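Local coordinates for protein uroporphyrin-III C-methyltransferase (Thermus thermophilus, PDB 1VE2) that probably methylates uroporphyrinogen III with S-adenosyl-L-methionine as methyl donor, a step of tetrapyrrole biosynthesis, at residues I67-R76 and E98-I107. Residues are numbered along the deposited sequence; the frame is centred on the assembly and turned at random.
Sequences ITARLIALAR and EALALRRAGI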
# COMPACT_ATOMS: atom_id res chain seq x y z
N ILE A 67 23.06 -5.23 9.52
CA ILE A 67 21.73 -5.10 10.08
C ILE A 67 21.15 -6.50 10.32
O ILE A 67 20.75 -6.83 11.43
CB ILE A 67 20.80 -4.32 9.12
CG1 ILE A 67 21.33 -2.89 8.95
CG2 ILE A 67 19.37 -4.31 9.66
CD1 ILE A 67 20.57 -2.08 7.90
N THR A 68 21.14 -7.32 9.29
CA THR A 68 20.61 -8.67 9.42
C THR A 68 21.30 -9.50 10.51
O THR A 68 20.65 -10.14 11.33
CB THR A 68 20.69 -9.41 8.08
OG1 THR A 68 19.82 -8.76 7.14
CG2 THR A 68 20.26 -10.87 8.23
N ALA A 69 22.63 -9.48 10.53
CA ALA A 69 23.36 -10.25 11.53
C ALA A 69 22.99 -9.79 12.94
O ALA A 69 22.83 -10.60 13.84
CB ALA A 69 24.87 -10.12 11.31
N ARG A 70 22.85 -8.48 13.12
CA ARG A 70 22.53 -7.95 14.43
C ARG A 70 21.13 -8.38 14.89
O ARG A 70 20.94 -8.72 16.06
CB ARG A 70 22.65 -6.42 14.43
CG ARG A 70 22.48 -5.79 15.81
CD ARG A 70 23.33 -6.49 16.87
NE ARG A 70 23.29 -5.79 18.16
CZ ARG A 70 23.68 -6.32 19.32
NH1 ARG A 70 24.14 -7.56 19.36
NH2 ARG A 70 23.62 -5.60 20.43
N LEU A 71 20.17 -8.37 13.98
CA LEU A 71 18.80 -8.79 14.32
C LEU A 71 18.84 -10.24 14.81
O LEU A 71 18.25 -10.58 15.84
CB LEU A 71 17.89 -8.67 13.09
CG LEU A 71 17.61 -7.25 12.57
CD1 LEU A 71 16.83 -7.32 11.25
CD2 LEU A 71 16.83 -6.47 13.61
N ILE A 72 19.55 -11.08 14.07
CA ILE A 72 19.68 -12.49 14.42
C ILE A 72 20.42 -12.63 15.75
O ILE A 72 19.97 -13.36 16.63
CB ILE A 72 20.43 -13.26 13.31
CG1 ILE A 72 19.56 -13.31 12.04
CG2 ILE A 72 20.77 -14.68 13.77
CD1 ILE A 72 20.26 -13.85 10.81
N ALA A 73 21.53 -11.92 15.91
CA ALA A 73 22.30 -11.99 17.15
C ALA A 73 21.41 -11.63 18.35
O ALA A 73 21.37 -12.36 19.34
CB ALA A 73 23.50 -11.05 17.09
N LEU A 74 20.70 -10.52 18.24
CA LEU A 74 19.82 -10.07 19.32
C LEU A 74 18.75 -11.08 19.71
O LEU A 74 18.50 -11.30 20.89
CB LEU A 74 19.15 -8.75 18.93
CG LEU A 74 20.09 -7.54 19.00
CD1 LEU A 74 19.47 -6.35 18.28
CD2 LEU A 74 20.38 -7.21 20.46
N ALA A 75 18.13 -11.70 18.71
CA ALA A 75 17.09 -12.69 18.96
C ALA A 75 17.66 -13.93 19.65
O ALA A 75 17.01 -14.54 20.51
CB ALA A 75 16.40 -13.08 17.66
N ARG A 76 18.86 -14.32 19.27
CA ARG A 76 19.49 -15.49 19.87
C ARG A 76 19.89 -15.21 21.32
O ARG A 76 20.05 -16.14 22.11
CB ARG A 76 20.69 -15.93 19.02
CG ARG A 76 20.25 -16.65 17.74
CD ARG A 76 21.40 -16.99 16.82
NE ARG A 76 20.96 -17.89 15.75
CZ ARG A 76 21.63 -18.11 14.63
NH1 ARG A 76 22.79 -17.49 14.41
NH2 ARG A 76 21.16 -18.95 13.72
N GLU A 98 15.59 -9.72 4.50
CA GLU A 98 15.67 -9.83 5.96
C GLU A 98 14.79 -10.98 6.41
O GLU A 98 15.21 -11.80 7.23
CB GLU A 98 15.24 -8.52 6.62
CG GLU A 98 16.21 -7.37 6.35
CD GLU A 98 15.72 -6.03 6.88
OE1 GLU A 98 14.50 -5.76 6.81
OE2 GLU A 98 16.57 -5.23 7.35
N ALA A 99 13.57 -11.05 5.87
CA ALA A 99 12.65 -12.13 6.23
C ALA A 99 13.27 -13.49 5.89
O ALA A 99 13.22 -14.41 6.69
CB ALA A 99 11.33 -11.96 5.48
N LEU A 100 13.82 -13.62 4.68
CA LEU A 100 14.44 -14.88 4.28
C LEU A 100 15.58 -15.27 5.21
O LEU A 100 15.71 -16.43 5.60
CB LEU A 100 15.00 -14.78 2.86
CG LEU A 100 14.12 -15.22 1.70
CD1 LEU A 100 14.90 -15.01 0.40
CD2 LEU A 100 13.74 -16.71 1.87
N ALA A 101 16.41 -14.30 5.56
CA ALA A 101 17.54 -14.57 6.44
C ALA A 101 17.07 -15.05 7.81
O ALA A 101 17.66 -15.97 8.38
CB ALA A 101 18.40 -13.31 6.59
N LEU A 102 16.01 -14.45 8.33
CA LEU A 102 15.50 -14.85 9.64
C LEU A 102 14.97 -16.27 9.58
O LEU A 102 15.24 -17.08 10.47
CB LEU A 102 14.42 -13.88 10.11
CG LEU A 102 14.91 -12.45 10.36
CD1 LEU A 102 13.72 -11.52 10.57
CD2 LEU A 102 15.83 -12.42 11.57
N ARG A 103 14.21 -16.57 8.52
CA ARG A 103 13.66 -17.91 8.34
C ARG A 103 14.79 -18.93 8.28
O ARG A 103 14.78 -19.93 8.98
CB ARG A 103 12.85 -17.98 7.03
CG ARG A 103 12.21 -19.33 6.75
CD ARG A 103 10.71 -19.33 7.07
NE ARG A 103 10.43 -19.07 8.48
CZ ARG A 103 9.23 -18.79 8.97
NH1 ARG A 103 8.17 -18.74 8.18
NH2 ARG A 103 9.09 -18.57 10.27
N ARG A 104 15.78 -18.66 7.43
CA ARG A 104 16.91 -19.57 7.28
C ARG A 104 17.76 -19.70 8.54
O ARG A 104 18.44 -20.70 8.72
CB ARG A 104 17.77 -19.13 6.09
CG ARG A 104 17.06 -19.36 4.76
CD ARG A 104 17.69 -18.64 3.57
NE ARG A 104 16.95 -18.94 2.34
CZ ARG A 104 17.19 -18.39 1.15
NH1 ARG A 104 18.16 -17.50 1.01
NH2 ARG A 104 16.46 -18.74 0.10
N ALA A 105 17.71 -18.70 9.41
CA ALA A 105 18.49 -18.76 10.65
C ALA A 105 17.68 -19.41 11.77
O ALA A 105 18.20 -19.64 12.87
CB ALA A 105 18.94 -17.36 11.06
N GLY A 106 16.41 -19.70 11.49
CA GLY A 106 15.55 -20.31 12.49
C GLY A 106 15.10 -19.35 13.57
O GLY A 106 14.83 -19.75 14.70
N ILE A 107 15.03 -18.06 13.23
CA ILE A 107 14.63 -17.03 14.19
C ILE A 107 13.15 -16.69 14.06
O ILE A 107 12.67 -16.37 12.97
CB ILE A 107 15.43 -15.72 13.96
CG1 ILE A 107 16.93 -16.00 14.06
CG2 ILE A 107 15.01 -14.66 14.97
CD1 ILE A 107 17.35 -16.60 15.38
O HOH W 1 19.06 -19.65 16.11
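Ile-72 enters the groove between helices 64-76 and 95-105 with each branch against a different neighbour. From CB, the CG2 methyl, anti to the backbone N, faces Ile-107 CG1 and also lies against one face of the Arg-76 guanidinium, displaced toward its rim. CG1, held beside the backbone N (chi1 -67°), runs counter to Leu-102 alongside it, 3.9 Å from its CD2. Extended beyond it, CD1 ends 3.8 Å from Ala-105 CB. With an alanine in place of Ile-72, Leu-102 and Ala-105 are likely to face a gap, and the Arg-76 guanidinium to lose the methyl against its face. Arg-76 lies athwart Ile-107, and its NH2 donates to a carbonyl lone pair of Ala-105 O at 3.2 Å, a bent bond (138°). A water accepts from Arg-76 NE at 2.6 Å. Two carbon pairs are unusually tight: Thr-68 CG2 with Ala-101 CB at 3.5 Å, and Ala-75 CB with CG2 of Ile-107, whose N closes the Schellman motif at Gly-106, at 3.4 Å. Glu-98 passes Thr-68 and pairs with Lys-85 and Arg-83. Segments 67-76 and 98-105, their axes at 39°, pack side by side above Val-5 of strand 4-9, an arrangement typical of the parallel alpha/beta domain of tetrapyrrole methylases.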